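Local structure of F420-H2 Dependent Reductase A (Mycobacterium smegmatis str. MC2 155, 3H96) at residues A[66-69]-A[70-73]; A[75-78]-A[79-83]; A[89-93]-A[94-98]; A[110-113]-A[114-118]. The protein is an F420H2-dependent reductase of a group that degrades aflatoxins, and probably passes electrons between coenzyme F420 and quinones. All coordinates share one frame; numbering follows the deposited sequence.

In the fold
All four contacts are local and follow one another along the chain, so none nests in or crosses another. After strand 61-65, contact 1 (66-73) makes the turn of the loop that leads to helix 76-84. Contact 2 (75-83) takes over on that helix, and the two touch where A66 packs against P75, W77 and Y78. Strand 86-91 follows, and contact 3 (89-98) closes the hairpin to strand 94-103 within the antiparallel sheet; it lies across the chain's centre from contact 1, about 24 Å between centres. Contact 4 (110-118) forms the later turns of helix 105-118, which packs on strands 53-54, 61-65 and 137-142 and on helix 121-128.

Contact 1 of 4, residues A[66-69]-A[70-73]; sequences ASKA and GAAS
K68 reaches across this turn to A71 and S73 with its aliphatic chain, while its backbone and that of S67 carry the hydrogen bonds. Two of these link 66-69 to 70-73, each closing on the third residue ahead: G70 N donates to S67 O at 2.8 Å, and A71 N donates to K68 O at 3.0 Å. Both donors stand well above the plane of the carbonyl they address, not on a lone pair. K68, A69 and G70 all have positive phi, so the chain winds left-handed here, in the connection between strand 61-65 and helix 76-84.

The remaining contacts are made by side chains, without hydrogen bonds across the turn. The K68 chain starts anti to the backbone N (chi1 -167°), and the bend at chi3 (103°) brings CE to 3.2 Å from S73 O; the further bend at chi4 turns only the ammonium. On the way it passes A71, whose CB is 4.0 Å from K68 CE. The same methyl sits 3.3 Å from K68 O, beside the hydrogen-bonded carbonyl.

A second positive group, R133, comes from outside the turn. Its guanidinium donates through NH1 to A66 O and through NH2 to S67 O and A71 O. The polar grip on this loop thus falls on backbone carbonyls: S67 O and K68 O accept from the turn's own N-H groups, and A66 O, S67 O and A71 O from R133.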
ATOM      1  N   ALA A  66       0.226   5.183  -2.230  1.00  9.20           N
ATOM      2  CA  ALA A  66       0.716   6.068  -1.152  1.00  9.59           C
ATOM      3  C   ALA A  66      -0.208   7.268  -0.921  1.00 11.83           C
ATOM      4  O   ALA A  66       0.212   8.429  -1.053  1.00 13.00           O
ATOM      5  CB  ALA A  66       2.178   6.503  -1.443  1.00 10.00           C
ATOM      6  N   SER A  67      -1.467   6.983  -0.624  1.00 10.68           N
ATOM      7  CA  SER A  67      -2.550   7.956  -0.661  1.00 13.20           C
ATOM      8  C   SER A  67      -2.618   8.862   0.582  1.00 14.51           C
ATOM      9  O   SER A  67      -2.912  10.068   0.486  1.00 15.05           O
ATOM     10  CB  SER A  67      -3.868   7.173  -0.814  1.00 11.40           C
ATOM     11  OG  SER A  67      -3.943   6.117   0.130  1.00 13.64           O
ATOM     12  N   LYS A  68      -2.319   8.293   1.739  1.00 15.37           N
ATOM     13  CA  LYS A  68      -2.353   9.053   3.001  1.00 18.23           C
ATOM     14  C   LYS A  68      -3.635   9.921   3.104  1.00 19.11           C
ATOM     15  O   LYS A  68      -3.584  11.103   3.451  1.00 19.85           O
ATOM     16  CB  LYS A  68      -1.081   9.913   3.178  1.00 18.35           C
ATOM     17  CG  LYS A  68      -0.950  10.446   4.596  1.00 21.12           C
ATOM     18  CD  LYS A  68       0.486  10.664   4.967  1.00 25.12           C
ATOM     19  CE  LYS A  68       0.886  12.088   4.932  1.00 28.29           C
ATOM     20  NZ  LYS A  68       0.799  12.666   6.296  1.00 28.76           N
ATOM     21  N   ALA A  69      -4.756   9.315   2.721  1.00 19.16           N
ATOM     22  CA  ALA A  69      -6.082   9.944   2.756  1.00 20.18           C
ATOM     23  C   ALA A  69      -6.090  11.305   2.056  1.00 20.37           C
ATOM     24  O   ALA A  69      -6.816  12.229   2.477  1.00 19.00           O
ATOM     25  CB  ALA A  69      -6.560  10.105   4.259  1.00 21.63           C
ATOM     26  N   GLY A  70      -5.277  11.459   1.019  1.00 18.65           N
ATOM     27  CA  GLY A  70      -5.377  12.690   0.217  1.00 18.06           C
ATOM     28  C   GLY A  70      -4.762  13.893   0.953  1.00 18.87           C
ATOM     29  O   GLY A  70      -5.052  15.045   0.632  1.00 18.19           O
ATOM     30  N   ALA A  71      -3.880  13.612   1.898  1.00 17.83           N
ATOM     31  CA  ALA A  71      -3.101  14.673   2.532  1.00 19.48           C
ATOM     32  C   ALA A  71      -2.113  15.283   1.557  1.00 18.75           C
ATOM     33  O   ALA A  71      -1.772  14.723   0.491  1.00 17.44           O
ATOM     34  CB  ALA A  71      -2.349  14.158   3.818  1.00 19.28           C
ATOM     35  N   ALA A  72      -1.581  16.400   1.984  1.00 19.68           N
ATOM     36  CA  ALA A  72      -0.645  17.164   1.199  1.00 20.12           C
ATOM     37  C   ALA A  72       0.655  16.473   0.876  1.00 19.28           C
ATOM     38  O   ALA A  72       1.190  16.662  -0.220  1.00 19.44           O
ATOM     39  CB  ALA A  72      -0.395  18.539   1.861  1.00 22.08           C
ATOM     40  N   SER A  73       1.129  15.638   1.790  1.00 17.70           N
ATOM     41  CA  SER A  73       2.441  14.999   1.658  1.00 17.82           C
ATOM     42  C   SER A  73       2.326  13.474   1.422  1.00 15.80           C
ATOM     43  O   SER A  73       1.368  12.875   1.843  1.00 14.20           O
ATOM     44  CB  SER A  73       3.264  15.261   2.915  1.00 18.03           C
ATOM     45  OG  SER A  73       3.900  16.533   2.780  1.00 25.11           O
TER

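Contact 2 of 4, residues A[75-78]-A[79-83]; sequences PAWY and YNLTT
Y78 sets its ring edge against the face of Y79, the next residue along, and reaches the following turn with its other side. CB lies 3.1 Å from Y79 N, and a chi1 of 162° swings the Y78 ring out to the carbonyl side. CD2 then comes to rest over the centre of the Y79 ring, 3.6 Å above its plane, and CE2 meets Y79 CE1 at the rim. This is a T-shaped pair, with centroids 4.9 Å apart and planes turned by 71°. On the other flank CE1 touches the CG2 methyl of T82 at 3.7 Å. At the tip, OH hydrogen-bonds to E102, while the Y79 hydroxyl goes to N74.

Residues 76-83 make up nearly all of helix 76-84, with P75 just before it. The helix packs on the antiparallel sheet, consistent with the split-barrel fold of flavin and F420 reductases related to PNPOX; W77, Y78, L81 and T82 all touch L138 of strand 137-142. One turn along from W77, L81 places CD1 3.8 Å from the indole CE3, and P75 covers part of one indole face with its CG.

Threonines double the helix bonds. T82 N and T82 OG1 both donate to Y78 O, at 3.1 and 3.2 Å. One residue on, Y79 O takes T83 N and T83 OG1 from opposite faces of its plane, the hydroxyl at 2.8 Å. N80 turns from the helix to bind strand 32-38 and the loop beyond it, its ND2 bonded to H37 ND1 and its OD1 accepting from R40 N.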
ATOM      1  N   PRO A  75       3.224   9.660   2.416  1.00 11.34           N
ATOM      2  CA  PRO A  75       3.502   8.975   3.707  1.00 10.36           C
ATOM      3  C   PRO A  75       4.955   8.518   3.863  1.00 10.08           C
ATOM      4  O   PRO A  75       5.644   8.247   2.865  1.00  9.48           O
ATOM      5  CB  PRO A  75       2.528   7.782   3.698  1.00  9.33           C
ATOM      6  CG  PRO A  75       2.356   7.453   2.193  1.00  9.66           C
ATOM      7  CD  PRO A  75       2.463   8.826   1.467  1.00 10.63           C
ATOM      8  N   ALA A  76       5.437   8.422   5.108  1.00  9.08           N
ATOM      9  CA  ALA A  76       6.785   8.043   5.341  1.00  9.08           C
ATOM     10  C   ALA A  76       7.055   6.668   4.728  1.00  8.63           C
ATOM     11  O   ALA A  76       8.140   6.461   4.193  1.00  8.77           O
ATOM     12  CB  ALA A  76       7.158   8.011   6.887  1.00 10.71           C
ATOM     13  N   TRP A  77       6.122   5.718   4.821  1.00  8.36           N
ATOM     14  CA  TRP A  77       6.424   4.372   4.255  1.00  8.16           C
ATOM     15  C   TRP A  77       6.835   4.353   2.748  1.00  8.51           C
ATOM     16  O   TRP A  77       7.654   3.542   2.297  1.00 11.10           O
ATOM     17  CB  TRP A  77       5.318   3.378   4.557  1.00  9.17           C
ATOM     18  CG  TRP A  77       3.980   3.644   3.922  1.00  7.71           C
ATOM     19  CD1 TRP A  77       2.873   4.219   4.542  1.00  7.89           C
ATOM     20  CD2 TRP A  77       3.588   3.348   2.586  1.00  9.08           C
ATOM     21  NE1 TRP A  77       1.813   4.273   3.636  1.00  9.83           N
ATOM     22  CE2 TRP A  77       2.242   3.764   2.437  1.00  9.14           C
ATOM     23  CE3 TRP A  77       4.244   2.779   1.482  1.00  8.90           C
ATOM     24  CZ2 TRP A  77       1.540   3.581   1.269  1.00 12.04           C
ATOM     25  CZ3 TRP A  77       3.564   2.646   0.310  1.00 10.71           C
ATOM     26  CH2 TRP A  77       2.207   3.026   0.203  1.00 10.59           C
ATOM     27  N   TYR A  78       6.305   5.306   1.987  1.00  7.97           N
ATOM     28  CA  TYR A  78       6.575   5.431   0.571  1.00  7.95           C
ATOM     29  C   TYR A  78       8.078   5.618   0.369  1.00  8.22           C
ATOM     30  O   TYR A  78       8.691   4.842  -0.369  1.00  9.50           O
ATOM     31  CB  TYR A  78       5.743   6.577  -0.048  1.00  8.08           C
ATOM     32  CG  TYR A  78       6.302   7.037  -1.388  1.00  8.80           C
ATOM     33  CD1 TYR A  78       6.171   6.253  -2.528  1.00  9.94           C
ATOM     34  CD2 TYR A  78       7.000   8.255  -1.500  1.00  8.94           C
ATOM     35  CE1 TYR A  78       6.759   6.637  -3.730  1.00 12.97           C
ATOM     36  CE2 TYR A  78       7.590   8.654  -2.722  1.00 13.39           C
ATOM     37  CZ  TYR A  78       7.449   7.846  -3.817  1.00 11.81           C
ATOM     38  OH  TYR A  78       7.985   8.213  -5.014  1.00 17.17           O
ATOM     39  N   TYR A  79       8.686   6.597   1.069  1.00  9.99           N
ATOM     40  CA  TYR A  79      10.116   6.901   0.941  1.00 10.56           C
ATOM     41  C   TYR A  79      10.904   5.737   1.502  1.00 11.31           C
ATOM     42  O   TYR A  79      12.007   5.436   1.025  1.00 12.21           O
ATOM     43  CB  TYR A  79      10.461   8.187   1.733  1.00 11.55           C
ATOM     44  CG  TYR A  79       9.798   9.369   1.096  1.00 14.08           C
ATOM     45  CD1 TYR A  79      10.259   9.869  -0.143  1.00 16.31           C
ATOM     46  CD2 TYR A  79       8.701   9.935   1.663  1.00 13.47           C
ATOM     47  CE1 TYR A  79       9.636  10.940  -0.748  1.00 15.60           C
ATOM     48  CE2 TYR A  79       8.071  10.987   1.094  1.00 12.69           C
ATOM     49  CZ  TYR A  79       8.541  11.499  -0.102  1.00 17.40           C
ATOM     50  OH  TYR A  79       7.882  12.511  -0.709  1.00 13.23           O
ATOM     51  N   ASN A  80      10.389   5.137   2.582  1.00 13.05           N
ATOM     52  CA  ASN A  80      11.107   4.000   3.194  1.00 12.51           C
ATOM     53  C   ASN A  80      11.243   2.849   2.197  1.00 12.73           C
ATOM     54  O   ASN A  80      12.332   2.271   2.028  1.00 12.19           O
ATOM     55  CB  ASN A  80      10.328   3.532   4.408  1.00 11.77           C
ATOM     56  CG  ASN A  80      10.415   4.540   5.578  1.00 12.89           C
ATOM     57  OD1 ASN A  80      11.112   5.531   5.499  1.00 11.52           O
ATOM     58  ND2 ASN A  80       9.670   4.295   6.622  1.00  9.43           N
ATOM     59  N   LEU A  81      10.133   2.505   1.531  1.00 11.95           N
ATOM     60  CA  LEU A  81      10.166   1.398   0.557  1.00 11.46           C
ATOM     61  C   LEU A  81      11.039   1.671  -0.680  1.00 13.06           C
ATOM     62  O   LEU A  81      11.878   0.835  -1.026  1.00 13.30           O
ATOM     63  CB  LEU A  81       8.753   0.990   0.148  1.00 12.96           C
ATOM     64  CG  LEU A  81       7.860   0.345   1.230  1.00 14.17           C
ATOM     65  CD1 LEU A  81       6.528  -0.159   0.584  1.00 14.26           C
ATOM     66  CD2 LEU A  81       8.642  -0.842   1.787  1.00 13.72           C
ATOM     67  N   THR A  82      10.895   2.854  -1.302  1.00 13.74           N
ATOM     68  CA  THR A  82      11.603   3.141  -2.538  1.00 15.70           C
ATOM     69  C   THR A  82      13.095   3.344  -2.225  1.00 17.04           C
ATOM     70  O   THR A  82      13.944   3.190  -3.111  1.00 18.98           O
ATOM     71  CB  THR A  82      11.080   4.398  -3.198  1.00 15.92           C
ATOM     72  OG1 THR A  82      11.216   5.521  -2.284  1.00 15.86           O
ATOM     73  CG2 THR A  82       9.586   4.198  -3.691  1.00 14.62           C
ATOM     74  N   THR A  83      13.402   3.740  -0.989  1.00 15.70           N
ATOM     75  CA  THR A  83      14.791   3.826  -0.565  1.00 15.69           C
ATOM     76  C   THR A  83      15.407   2.442  -0.389  1.00 16.33           C
ATOM     77  O   THR A  83      16.509   2.162  -0.904  1.00 18.36           O
ATOM     78  CB  THR A  83      14.981   4.648   0.713  1.00 16.60           C
ATOM     79  OG1 THR A  83      14.681   6.022   0.438  1.00 11.52           O
ATOM     80  CG2 THR A  83      16.453   4.520   1.172  1.00 15.92           C
TER

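Contact 3 of 4, residues A[89-93]-A[94-98]; sequences VEVGT and ETYAV
V89 pushes its CG2 methyl against one face of the Y96 ring, 3.5 Å above the plane and offset toward the rim, in a CH-pi contact. The ring comes back over the neighbouring strand because chi1 of Y96 (57°) sets CG between its backbone N and carbonyl carbon. V91 packs obliquely by the phenol end, its CG2 3.4 Å from Y96 OH, and V98 CG2 adds a contact of 4.0 Å to V89 CG2. On the other face of the sheet E90 and T95 run side by side, with E90 CG 3.6 Å from T95 OG1.

The backbone is a beta hairpin closed by a type II' turn with G92 and T93 at its corners. V89 and Y96 exchange bonds of 3.0 Å each way between V89 N and Y96 O and between Y96 N and V89 O; V91 and E94 make the second hydrogen-bonded pair. One water donates to V91 O and E94 OE1, and another links T93 O to T95 OG1.

E90 makes a salt bridge to R17. The valine-tyrosine cluster shares its face with E94, whose end leads away to a salt bridge with R142, so apolar packing and charge pairing adjoin there.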
ATOM      1  N   VAL A  89       6.348  -8.391   3.459  1.00 12.23           N
ATOM      2  CA  VAL A  89       4.922  -8.145   3.657  1.00 12.54           C
ATOM      3  C   VAL A  89       4.181  -9.394   4.197  1.00 12.87           C
ATOM      4  O   VAL A  89       4.619 -10.530   3.962  1.00 13.06           O
ATOM      5  CB  VAL A  89       4.207  -7.779   2.279  1.00 11.98           C
ATOM      6  CG1 VAL A  89       4.767  -6.449   1.676  1.00  8.34           C
ATOM      7  CG2 VAL A  89       4.335  -8.902   1.261  1.00  9.55           C
ATOM      8  N   GLU A  90       3.045  -9.170   4.851  1.00 12.32           N
ATOM      9  CA  GLU A  90       2.103 -10.231   5.112  1.00 13.74           C
ATOM     10  C   GLU A  90       0.874 -10.005   4.226  1.00 12.88           C
ATOM     11  O   GLU A  90       0.297  -8.943   4.211  1.00 13.22           O
ATOM     12  CB  GLU A  90       1.746 -10.307   6.590  1.00 14.97           C
ATOM     13  CG  GLU A  90       3.006 -10.323   7.464  1.00 17.10           C
ATOM     14  CD  GLU A  90       2.726 -10.092   8.947  1.00 20.28           C
ATOM     15  OE1 GLU A  90       1.881 -10.811   9.518  1.00 22.55           O
ATOM     16  OE2 GLU A  90       3.396  -9.207   9.546  1.00 20.32           O
ATOM     17  N   VAL A  91       0.509 -11.026   3.465  1.00 13.92           N
ATOM     18  CA  VAL A  91      -0.655 -10.994   2.572  1.00 13.01           C
ATOM     19  C   VAL A  91      -1.330 -12.349   2.818  1.00 14.93           C
ATOM     20  O   VAL A  91      -0.672 -13.369   2.759  1.00 15.39           O
ATOM     21  CB  VAL A  91      -0.243 -10.843   1.066  1.00 12.42           C
ATOM     22  CG1 VAL A  91      -1.510 -10.784   0.187  1.00 13.80           C
ATOM     23  CG2 VAL A  91       0.607  -9.570   0.849  1.00  8.75           C
ATOM     24  N   GLY A  92      -2.636 -12.348   3.126  1.00 14.35           N
ATOM     25  CA  GLY A  92      -3.358 -13.586   3.344  1.00 15.61           C
ATOM     26  C   GLY A  92      -2.768 -14.204   4.603  1.00 16.26           C
ATOM     27  O   GLY A  92      -2.537 -13.508   5.576  1.00 14.62           O
ATOM     28  N   THR A  93      -2.434 -15.483   4.539  1.00 17.37           N
ATOM     29  CA  THR A  93      -1.800 -16.146   5.671  1.00 19.07           C
ATOM     30  C   THR A  93      -0.294 -16.174   5.489  1.00 19.59           C
ATOM     31  O   THR A  93       0.403 -16.767   6.267  1.00 20.16           O
ATOM     32  CB  THR A  93      -2.328 -17.595   5.791  1.00 20.82           C
ATOM     33  OG1 THR A  93      -2.140 -18.268   4.512  1.00 18.75           O
ATOM     34  CG2 THR A  93      -3.844 -17.561   6.142  1.00 20.55           C
ATOM     35  N   GLU A  94       0.210 -15.505   4.454  1.00 19.62           N
ATOM     36  CA  GLU A  94       1.637 -15.583   4.118  1.00 19.90           C
ATOM     37  C   GLU A  94       2.502 -14.396   4.569  1.00 18.51           C
ATOM     38  O   GLU A  94       1.991 -13.364   5.003  1.00 17.66           O
ATOM     39  CB  GLU A  94       1.812 -15.806   2.612  1.00 29.36           C
ATOM     40  CG  GLU A  94       1.232 -17.117   2.108  1.00 30.00           C
ATOM     41  CD  GLU A  94       1.634 -17.420   0.678  1.00 30.22           C
ATOM     42  OE1 GLU A  94       0.918 -16.984  -0.248  1.00 29.85           O
ATOM     43  OE2 GLU A  94       2.667 -18.094   0.479  1.00 30.85           O
ATOM     44  N   THR A  95       3.819 -14.569   4.452  1.00 17.47           N
ATOM     45  CA  THR A  95       4.806 -13.534   4.785  1.00 17.38           C
ATOM     46  C   THR A  95       5.913 -13.841   3.821  1.00 17.11           C
ATOM     47  O   THR A  95       6.342 -14.981   3.738  1.00 17.81           O
ATOM     48  CB  THR A  95       5.356 -13.736   6.199  1.00 18.69           C
ATOM     49  OG1 THR A  95       4.260 -13.693   7.125  1.00 19.47           O
ATOM     50  CG2 THR A  95       6.427 -12.637   6.572  1.00 18.53           C
ATOM     51  N   TYR A  96       6.305 -12.857   3.021  1.00 15.63           N
ATOM     52  CA  TYR A  96       7.339 -13.068   2.040  1.00 15.14           C
ATOM     53  C   TYR A  96       8.087 -11.776   1.703  1.00 15.77           C
ATOM     54  O   TYR A  96       7.606 -10.615   1.963  1.00 14.52           O
ATOM     55  CB  TYR A  96       6.761 -13.775   0.782  1.00 16.66           C
ATOM     56  CG  TYR A  96       5.612 -13.037   0.131  1.00 17.79           C
ATOM     57  CD1 TYR A  96       4.285 -13.418   0.393  1.00 18.94           C
ATOM     58  CD2 TYR A  96       5.847 -11.948  -0.742  1.00 15.00           C
ATOM     59  CE1 TYR A  96       3.198 -12.706  -0.207  1.00 21.95           C
ATOM     60  CE2 TYR A  96       4.758 -11.246  -1.358  1.00 11.29           C
ATOM     61  CZ  TYR A  96       3.453 -11.656  -1.090  1.00 18.45           C
ATOM     62  OH  TYR A  96       2.368 -10.965  -1.652  1.00 19.37           O
ATOM     63  N   ALA A  97       9.248 -11.953   1.084  1.00 15.98           N
ATOM     64  CA  ALA A  97      10.063 -10.817   0.673  1.00 15.93           C
ATOM     65  C   ALA A  97       9.477 -10.225  -0.640  1.00 16.20           C
ATOM     66  O   ALA A  97       8.828 -10.959  -1.421  1.00 14.32           O
ATOM     67  CB  ALA A  97      11.549 -11.311   0.478  1.00 16.79           C
ATOM     68  N   VAL A  98       9.676  -8.911  -0.866  1.00 15.03           N
ATOM     69  CA  VAL A  98       9.259  -8.293  -2.095  0.50 15.64           C
ATOM     70  C   VAL A  98      10.308  -7.312  -2.631  1.00 16.04           C
ATOM     71  O   VAL A  98      11.042  -6.659  -1.834  1.00 15.99           O
ATOM     72  CB  VAL A  98       7.894  -7.586  -1.909  0.50 15.66           C
ATOM     73  CG1 VAL A  98       7.715  -6.622  -2.938  0.50 16.14           C
ATOM     74  CG2 VAL A  98       6.713  -8.607  -1.974  0.50 13.08           C
TER
HETATM   75  O   HOH W   1      -0.716 -14.539   0.213  1.00 31.14           O
HETATM   76  O   HOH W   2       2.134 -15.185   7.628  1.00 26.37           O

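Contact 4 of 4, residues A[110-113]-A[114-118]; sequences RIYS and EQARR
Y112 holds its ring beside the methyl of A116, CE1 to CB 4.4 Å, a loose oblique contact one turn apart on an alpha helix. These are the last nine residues of helix 105-118, where four regular i to i+4 bonds join the two ranges. E114 N donates to R110 O, Q115 N to I111 O, A116 N to Y112 O and R117 N to S113 O, the last two at 2.9 Å.

The flank carrying I111, Y112 and Q115 is buried. I111 packs on strands 53-54, 61-65 and 137-142, while the Y112 hydroxyl bonds to F122 O next door in helix 121-128. S113 turns back along the helix instead, its OG hydrogen-bonded to D109 O.

Toward the helix end, E114 gathers two arginines into a salt-bridge network. Its chain starts out trans (chi1 -178°) and bends at the second torsion, bringing the carboxylate alongside R117 and R118. R117 offers a guanidinium face: E114 OE2 sits 3.4 Å above the plane, over its centre, and R117 NH1 pairs with OE1 through charge alone. R118 instead comes edge-on, with NE and NH2 both gripping OE1; its NE meets the anti lone pair of E114 OE1 at 2.9 Å.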
ATOM      1  N   ARG A 110      -3.715   3.874 -14.988  1.00 15.07           N
ATOM      2  CA  ARG A 110      -4.621   2.805 -15.172  1.00 17.51           C
ATOM      3  C   ARG A 110      -4.832   2.003 -13.908  1.00 14.79           C
ATOM      4  O   ARG A 110      -5.954   1.639 -13.602  1.00 12.50           O
ATOM      5  CB  ARG A 110      -4.406   1.966 -16.455  1.00 19.90           C
ATOM      6  CG  ARG A 110      -3.329   1.010 -16.412  1.00 27.17           C
ATOM      7  CD  ARG A 110      -3.419   0.002 -17.558  0.50 29.17           C
ATOM      8  NE  ARG A 110      -2.083  -0.488 -17.892  0.50 31.98           N
ATOM      9  CZ  ARG A 110      -1.342  -1.248 -17.090  0.50 32.11           C
ATOM     10  NH1 ARG A 110      -1.808  -1.611 -15.911  0.50 29.66           N
ATOM     11  NH2 ARG A 110      -0.130  -1.646 -17.474  0.50 33.90           N
ATOM     12  N   ILE A 111      -3.760   1.743 -13.155  1.00 14.70           N
ATOM     13  CA  ILE A 111      -3.901   0.951 -11.923  1.00 12.48           C
ATOM     14  C   ILE A 111      -4.666   1.808 -10.876  1.00 13.18           C
ATOM     15  O   ILE A 111      -5.595   1.314 -10.237  1.00 10.36           O
ATOM     16  CB  ILE A 111      -2.555   0.520 -11.415  1.00 13.42           C
ATOM     17  CG1 ILE A 111      -1.929  -0.509 -12.377  1.00 12.25           C
ATOM     18  CG2 ILE A 111      -2.591   0.000  -9.943  1.00 12.20           C
ATOM     19  CD1 ILE A 111      -0.421  -0.424 -12.299  1.00 16.21           C
ATOM     20  N   TYR A 112      -4.317   3.101 -10.772  1.00 13.05           N
ATOM     21  CA  TYR A 112      -5.068   3.958  -9.890  1.00 13.38           C
ATOM     22  C   TYR A 112      -6.532   3.994 -10.306  1.00 13.64           C
ATOM     23  O   TYR A 112      -7.388   3.922  -9.445  1.00 13.12           O
ATOM     24  CB  TYR A 112      -4.515   5.398  -9.862  1.00 13.84           C
ATOM     25  CG  TYR A 112      -4.912   6.089  -8.574  1.00 12.51           C
ATOM     26  CD1 TYR A 112      -6.171   6.708  -8.442  1.00 13.45           C
ATOM     27  CD2 TYR A 112      -4.037   6.077  -7.462  1.00 14.84           C
ATOM     28  CE1 TYR A 112      -6.547   7.305  -7.234  1.00 10.64           C
ATOM     29  CE2 TYR A 112      -4.373   6.691  -6.259  1.00 12.88           C
ATOM     30  CZ  TYR A 112      -5.665   7.305  -6.178  1.00 15.48           C
ATOM     31  OH  TYR A 112      -6.050   7.911  -5.029  1.00 12.77           O
ATOM     32  N   SER A 113      -6.850   4.107 -11.609  1.00 13.98           N
ATOM     33  CA  SER A 113      -8.272   4.119 -11.995  1.00 14.82           C
ATOM     34  C   SER A 113      -9.025   2.884 -11.582  1.00 13.48           C
ATOM     35  O   SER A 113     -10.145   2.999 -11.222  1.00 10.13           O
ATOM     36  CB  SER A 113      -8.517   4.296 -13.499  1.00 17.10           C
ATOM     37  OG  SER A 113      -7.720   5.375 -13.886  1.00 23.01           O
ATOM     38  N   GLU A 114      -8.407   1.709 -11.635  1.00 13.39           N
ATOM     39  CA  GLU A 114      -9.092   0.458 -11.214  1.00 12.70           C
ATOM     40  C   GLU A 114      -9.327   0.491  -9.708  1.00 12.50           C
ATOM     41  O   GLU A 114     -10.411   0.163  -9.197  1.00 12.44           O
ATOM     42  CB  GLU A 114      -8.277  -0.800 -11.645  1.00 14.39           C
ATOM     43  CG  GLU A 114      -8.939  -2.175 -11.287  1.00 10.81           C
ATOM     44  CD  GLU A 114     -10.378  -2.333 -11.881  1.00 16.78           C
ATOM     45  OE1 GLU A 114     -11.234  -3.064 -11.295  1.00 14.96           O
ATOM     46  OE2 GLU A 114     -10.660  -1.676 -12.903  1.00 20.19           O
ATOM     47  N   GLN A 115      -8.319   0.935  -8.970  1.00 12.39           N
ATOM     48  CA  GLN A 115      -8.517   1.050  -7.522  1.00 11.26           C
ATOM     49  C   GLN A 115      -9.669   2.011  -7.176  1.00 10.08           C
ATOM     50  O   GLN A 115     -10.537   1.694  -6.337  1.00 10.09           O
ATOM     51  CB  GLN A 115      -7.234   1.530  -6.849  1.00 10.04           C
ATOM     52  CG  GLN A 115      -7.344   1.612  -5.260  1.00 10.29           C
ATOM     53  CD  GLN A 115      -7.584   0.272  -4.535  1.00 11.99           C
ATOM     54  OE1 GLN A 115      -7.734   0.237  -3.272  1.00 14.51           O
ATOM     55  NE2 GLN A 115      -7.660  -0.798  -5.267  1.00  8.76           N
ATOM     56  N   ALA A 116      -9.679   3.173  -7.835  1.00 10.47           N
ATOM     57  CA  ALA A 116     -10.728   4.193  -7.608  1.00 11.49           C
ATOM     58  C   ALA A 116     -12.114   3.737  -8.062  1.00 13.28           C
ATOM     59  O   ALA A 116     -13.164   4.180  -7.521  1.00 12.13           O
ATOM     60  CB  ALA A 116     -10.371   5.533  -8.319  1.00 11.64           C
ATOM     61  N   ARG A 117     -12.139   2.864  -9.071  1.00 14.30           N
ATOM     62  CA  ARG A 117     -13.366   2.238  -9.532  1.00 15.12           C
ATOM     63  C   ARG A 117     -13.965   1.353  -8.426  1.00 15.23           C
ATOM     64  O   ARG A 117     -15.154   1.384  -8.211  1.00 14.98           O
ATOM     65  CB  ARG A 117     -13.128   1.427 -10.803  1.00 15.70           C
ATOM     66  CG  ARG A 117     -14.422   0.835 -11.376  1.00 19.39           C
ATOM     67  CD  ARG A 117     -14.213   0.266 -12.755  1.00 20.99           C
ATOM     68  NE  ARG A 117     -14.110  -1.212 -12.921  1.00 26.35           N
ATOM     69  CZ  ARG A 117     -14.030  -2.201 -12.009  0.50 20.94           C
ATOM     70  NH1 ARG A 117     -13.975  -3.473 -12.386  0.50 10.76           N
ATOM     71  NH2 ARG A 117     -13.938  -1.932 -10.729  0.50 23.30           N
ATOM     72  N   ARG A 118     -13.115   0.576  -7.759  1.00 13.78           N
ATOM     73  CA  ARG A 118     -13.516  -0.337  -6.694  1.00 13.17           C
ATOM     74  C   ARG A 118     -13.800   0.418  -5.410  1.00 11.50           C
ATOM     75  O   ARG A 118     -14.724   0.096  -4.699  1.00 11.38           O
ATOM     76  CB  ARG A 118     -12.400  -1.350  -6.430  1.00 12.21           C
ATOM     77  CG  ARG A 118     -12.233  -2.277  -7.568  1.00 15.39           C
ATOM     78  CD  ARG A 118     -11.037  -3.240  -7.390  1.00 15.89           C
ATOM     79  NE  ARG A 118     -11.025  -4.047  -8.599  1.00 16.80           N
ATOM     80  CZ  ARG A 118     -10.744  -5.335  -8.680  1.00 20.15           C
ATOM     81  NH1 ARG A 118     -10.384  -6.034  -7.591  1.00 16.42           N
ATOM     82  NH2 ARG A 118     -10.773  -5.908  -9.890  1.00 17.80           N
TER